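Local coordinates for ornithine carbamoyltransferase (Giardia intestinalis, PDB 3GRF), which probably catalyses transfer of the carbamoyl group from carbamoyl phosphate to ornithine, as part of the arginine degradation pathway, at residues A[148-154]-A[275-279]; A[159-163]-A[185-189]. The contacts are given in a common frame with arbitrary orientation. Residues are numbered along the deposited sequence.

In the fold
Going from the N terminus, the chain first builds the four-stranded parallel sheet that includes strand 46-51, then runs through helix 135-151 to the second, five-stranded parallel sheet. Contact 1 closes the longer loop: the C-terminal end of helix 135-151 meets the start of strand 278-281, an outermost strand of that second sheet, with 120 residues between the two segments. Contact 2 is nested inside this loop and spans one beta-alpha-beta unit, from the turn before strand 164-167, over helix 173-185, to strand 188-192. Their centres lie about 13 Å apart, and they meet where Phe-149 CE1 comes within 3.7 Å of Ile-162 CG2. Together they tie helix 135-151 and the turn after it to the parallel sheet of the Asp/Orn-binding domain.

Contact 1 of 2, residues A[148-154]-A[275-279]; sequences KFTAAGE and KRSIF
A Schellman motif ends helix 135-151 beside the strand 278-281 of the parallel sheet in the Asp/Orn-binding domain. Gly-153, at positive phi (66°), turns the chain out of the helix, and Glu-154 N bonds back to Phe-149 O at 2.8 Å. The backbones stay well apart, with CA atoms 8.4 Å apart for Lys-148 and Ile-278 and 8.0 Å for Glu-154 and Arg-276, so side chains fill the gap. In the packing, Phe-149 (chi1 m) directs its ring at the other segment: CE1 lies 4.0 Å from Ile-278 CD1, and CE2 lies 3.6 Å from both Arg-276 CG and Arg-276 O. Lys-148 CB also packs 4.1 Å from Ile-278 CD1, while its amine leads away to a salt bridge with Asp-305. In the polar part, Arg-276 (chi1 p) reaches the residue just past the glycine and also pairs through NH1 with Asp-236. The salt bridge contains a weak hydrogen bond, Arg-276 NE to Glu-154 OE2 at 3.1 Å, bent to 121° at the hydrogen.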
loop_
_atom_site.group_PDB
_atom_site.type_symbol
_atom_site.label_atom_id
_atom_site.label_comp_id
_atom_site.label_asym_id
_atom_site.label_seq_id
_atom_site.Cartn_x
_atom_site.Cartn_y
_atom_site.Cartn_z
ATOM N N LYS A 148 24.683 18.642 10.781
ATOM C CA LYS A 148 26.048 18.728 10.266
ATOM C C LYS A 148 26.943 19.695 11.046
ATOM O O LYS A 148 28.006 19.298 11.515
ATOM C CB LYS A 148 26.063 19.081 8.762
ATOM C CG LYS A 148 25.479 17.993 7.926
ATOM C CD LYS A 148 26.304 16.699 8.047
ATOM C CE LYS A 148 25.438 15.460 7.741
ATOM N NZ LYS A 148 26.190 14.173 7.906
ATOM N N PHE A 149 26.503 20.949 11.189
ATOM C CA PHE A 149 27.310 21.970 11.851
ATOM C C PHE A 149 27.516 21.710 13.338
ATOM O O PHE A 149 28.575 21.999 13.866
ATOM C CB PHE A 149 26.731 23.348 11.567
ATOM C CG PHE A 149 27.016 23.818 10.166
ATOM C CD1 PHE A 149 25.996 23.957 9.249
ATOM C CD2 PHE A 149 28.321 24.084 9.760
ATOM C CE1 PHE A 149 26.261 24.401 7.931
ATOM C CE2 PHE A 149 28.600 24.520 8.459
ATOM C CZ PHE A 149 27.562 24.687 7.531
ATOM N N THR A 150 26.526 21.115 13.998
ATOM C CA THR A 150 26.644 20.756 15.421
ATOM C C THR A 150 27.732 19.705 15.669
ATOM O O THR A 150 28.424 19.755 16.693
ATOM C CB THR A 150 25.301 20.275 16.001
ATOM O OG1 THR A 150 24.416 21.387 16.111
ATOM C CG2 THR A 150 25.459 19.654 17.367
ATOM N N ALA A 151 27.884 18.761 14.744
ATOM C CA ALA A 151 28.850 17.674 14.921
ATOM C C ALA A 151 30.294 18.139 14.682
ATOM O O ALA A 151 31.237 17.672 15.339
ATOM C CB ALA A 151 28.488 16.494 14.018
ATOM N N ALA A 152 30.435 19.065 13.738
ATOM C CA ALA A 152 31.648 19.847 13.495
ATOM C C ALA A 152 31.956 20.947 14.531
ATOM O O ALA A 152 32.975 21.620 14.406
ATOM C CB ALA A 152 31.556 20.477 12.106
ATOM N N GLY A 153 31.089 21.129 15.527
ATOM C CA GLY A 153 31.263 22.164 16.542
ATOM C C GLY A 153 31.166 23.593 16.022
ATOM O O GLY A 153 31.727 24.516 16.619
ATOM N N GLU A 154 30.449 23.775 14.917
ATOM C CA GLU A 154 30.247 25.073 14.269
ATOM C C GLU A 154 28.854 25.690 14.518
ATOM O O GLU A 154 28.401 26.574 13.753
ATOM C CB GLU A 154 30.444 24.909 12.771
ATOM C CG GLU A 154 31.810 24.406 12.360
ATOM C CD GLU A 154 32.871 25.502 12.334
ATOM O OE1 GLU A 154 34.040 25.197 11.989
ATOM O OE2 GLU A 154 32.540 26.666 12.654
ATOM N N LYS A 275 35.427 27.649 4.778
ATOM C CA LYS A 275 36.145 26.410 4.904
ATOM C C LYS A 275 35.246 25.308 5.476
ATOM O O LYS A 275 35.443 24.125 5.167
ATOM C CB LYS A 275 37.413 26.611 5.749
ATOM C CG LYS A 275 38.696 26.109 5.088
ATOM C CD LYS A 275 39.357 27.179 4.200
ATOM C CE LYS A 275 40.822 26.826 3.901
ATOM N NZ LYS A 275 41.746 27.159 5.047
ATOM N N ARG A 276 34.275 25.696 6.309
ATOM C CA ARG A 276 33.283 24.769 6.904
ATOM C C ARG A 276 32.105 24.413 5.955
ATOM O O ARG A 276 31.256 23.594 6.287
ATOM C CB ARG A 276 32.730 25.383 8.204
ATOM C CG ARG A 276 31.602 26.377 7.960
ATOM C CD ARG A 276 31.672 27.658 8.760
ATOM N NE ARG A 276 31.102 27.536 10.082
ATOM C CZ ARG A 276 30.352 28.450 10.711
ATOM N NH1 ARG A 276 29.994 29.607 10.159
ATOM N NH2 ARG A 276 29.923 28.179 11.925
ATOM N N SER A 277 32.029 25.042 4.772
ATOM C CA SER A 277 30.810 24.957 3.965
ATOM C C SER A 277 30.366 23.538 3.698
ATOM O O SER A 277 31.151 22.572 3.786
ATOM C CB SER A 277 30.936 25.739 2.648
ATOM O OG SER A 277 31.992 25.234 1.856
ATOM N N ILE A 278 29.079 23.393 3.416
ATOM C CA ILE A 278 28.575 22.115 2.981
ATOM C C ILE A 278 27.783 22.384 1.710
ATOM O O ILE A 278 27.390 23.511 1.470
ATOM C CB ILE A 278 27.748 21.372 4.072
ATOM C CG1 ILE A 278 26.440 22.091 4.380
ATOM C CG2 ILE A 278 28.583 21.134 5.377
ATOM C CD1 ILE A 278 25.561 21.345 5.412
ATOM N N PHE A 279 27.570 21.351 0.916
ATOM C CA PHE A 279 26.796 21.436 -0.330
ATOM C C PHE A 279 25.513 20.537 -0.179
ATOM O O PHE A 279 25.590 19.400 0.317
ATOM C CB PHE A 279 27.653 20.981 -1.525
ATOM C CG PHE A 279 26.856 20.756 -2.730
ATOM C CD1 PHE A 279 26.484 21.858 -3.526
ATOM C CD2 PHE A 279 26.386 19.484 -3.039
ATOM C CE1 PHE A 279 25.642 21.667 -4.644
ATOM C CE2 PHE A 279 25.547 19.271 -4.170
ATOM C CZ PHE A 279 25.172 20.359 -4.952
#

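Contact 2 of 2, residues A[159-163]-A[185-189]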
loop_
_atom_site.group_PDB
_atom_site.type_symbol
_atom_site.label_atom_id
_atom_site.label_comp_id
_atom_site.label_asym_id
_atom_site.label_seq_id
_atom_site.Cartn_x
_atom_site.Cartn_y
_atom_site.Cartn_z
ATOM N N PHE A 159 21.547 28.755 13.954
ATOM C CA PHE A 159 21.280 29.081 12.541
ATOM C C PHE A 159 21.697 30.515 12.207
ATOM O O PHE A 159 22.035 30.839 11.063
ATOM C CB PHE A 159 19.798 28.877 12.200
ATOM C CG PHE A 159 19.348 27.438 12.209
ATOM C CD1 PHE A 159 18.531 26.957 13.231
ATOM C CD2 PHE A 159 19.716 26.555 11.180
ATOM C CE1 PHE A 159 18.116 25.620 13.245
ATOM C CE2 PHE A 159 19.307 25.227 11.200
ATOM C CZ PHE A 159 18.512 24.763 12.234
ATOM N N LYS A 160 21.713 31.371 13.221
ATOM C CA LYS A 160 22.003 32.782 13.025
ATOM C C LYS A 160 23.289 33.055 12.251
ATOM O O LYS A 160 23.313 33.974 11.441
ATOM C CB LYS A 160 22.041 33.508 14.362
ATOM C CG LYS A 160 20.836 33.232 15.230
ATOM C CD LYS A 160 19.696 34.071 14.776
ATOM C CE LYS A 160 18.361 33.440 15.131
ATOM N NZ LYS A 160 18.168 33.165 16.592
ATOM N N GLY A 161 24.336 32.259 12.509
ATOM C CA GLY A 161 25.675 32.443 11.925
ATOM C C GLY A 161 25.913 31.714 10.613
ATOM O O GLY A 161 26.922 31.941 9.943
ATOM N N ILE A 162 24.983 30.829 10.242
ATOM C CA ILE A 162 25.147 30.014 9.039
ATOM C C ILE A 162 24.655 30.834 7.869
ATOM O O ILE A 162 23.452 31.091 7.770
ATOM C CB ILE A 162 24.355 28.666 9.073
ATOM C CG1 ILE A 162 24.682 27.868 10.318
ATOM C CG2 ILE A 162 24.778 27.778 7.890
ATOM C CD1 ILE A 162 26.177 27.777 10.567
ATOM N N LYS A 163 25.569 31.249 7.005
ATOM C CA LYS A 163 25.186 31.991 5.786
ATOM C C LYS A 163 24.772 30.958 4.736
ATOM O O LYS A 163 25.495 30.002 4.523
ATOM C CB LYS A 163 26.343 32.848 5.269
ATOM C CG LYS A 163 26.785 34.023 6.169
ATOM C CD LYS A 163 28.080 33.666 6.901
ATOM C CE LYS A 163 28.919 34.881 7.205
ATOM N NZ LYS A 163 30.014 34.939 6.174
ATOM N N LEU A 185 14.203 31.426 10.527
ATOM C CA LEU A 185 15.321 31.045 11.390
ATOM C C LEU A 185 16.375 32.152 11.580
ATOM O O LEU A 185 17.252 32.022 12.426
ATOM C CB LEU A 185 15.958 29.704 10.918
ATOM C CG LEU A 185 15.041 28.473 11.098
ATOM C CD1 LEU A 185 15.633 27.315 10.324
ATOM C CD2 LEU A 185 14.896 28.012 12.614
ATOM N N GLY A 186 16.260 33.239 10.817
ATOM C CA GLY A 186 17.104 34.410 11.019
ATOM C C GLY A 186 18.448 34.246 10.352
ATOM O O GLY A 186 19.475 34.741 10.843
ATOM N N MET A 187 18.437 33.582 9.196
ATOM C CA MET A 187 19.640 33.368 8.418
ATOM C C MET A 187 19.782 34.402 7.329
ATOM O O MET A 187 18.797 34.915 6.766
ATOM C CB MET A 187 19.625 31.949 7.801
ATOM C CG MET A 187 19.704 30.851 8.834
ATOM S SD MET A 187 19.146 29.217 8.364
ATOM C CE MET A 187 20.569 28.755 7.347
ATOM N N GLU A 188 21.036 34.695 7.028
ATOM C CA GLU A 188 21.381 35.408 5.816
ATOM C C GLU A 188 21.172 34.442 4.635
ATOM O O GLU A 188 21.789 33.381 4.545
ATOM C CB GLU A 188 22.815 35.915 5.914
ATOM C CG GLU A 188 23.305 36.540 4.663
ATOM C CD GLU A 188 23.673 37.982 4.847
ATOM O OE1 GLU A 188 22.950 38.674 5.615
ATOM O OE2 GLU A 188 24.668 38.426 4.214
ATOM N N CYS A 189 20.226 34.766 3.777
ATOM C CA CYS A 189 19.934 33.872 2.652
ATOM C C CYS A 189 20.344 34.656 1.392
ATOM O O CYS A 189 19.898 35.773 1.205
ATOM C CB CYS A 189 18.444 33.511 2.659
ATOM S SG CYS A 189 17.911 31.725 2.551
HETATM O O HOH W 1 23.048 33.347 8.717
HETATM O O HOH W 2 21.785 36.186 10.894
#
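Phe-159 is covered most, by Leu-185 and Met-187. Leu-185 CD1 sits over the face of the Phe-159 ring in a CH-pi contact, 4.0 Å from the centroid and 4° off the normal, while Leu-185 CD2 is 3.8 Å from Phe-159 CD1. Met-187 approaches obliquely: SD is 5.0 Å from the centroid of the Phe-159 ring, a Met-aromatic contact, and CG packs 3.9 Å from Phe-159 CB. Met-187 CE lies 4.2 Å from Ile-162 CB. Between Leu-185 and Met-187 in the chain, Gly-186, at positive phi, is the C-prime residue of the Schellman motif ending helix 173-185; a CB here would crowd Lys-160 CE. Water 1 donates to Lys-160 O (2.8 Å) and Ile-162 O (2.5 Å) and accepts from Glu-188 N (3.0 Å). Segment 159-163 leads into strand 164-167 and segment 185-189 joins helix 173-185 to strand 188-192, within a right-handed beta-alpha-beta crossover of the Rossmann-like domain. Helix 18-33 touches Phe-159 and Leu-185 through Ile-25, helix 135-151 meets Leu-185 and Met-187 through Phe-142, and strand 188-192 lies between strands 164-167 and 221-225.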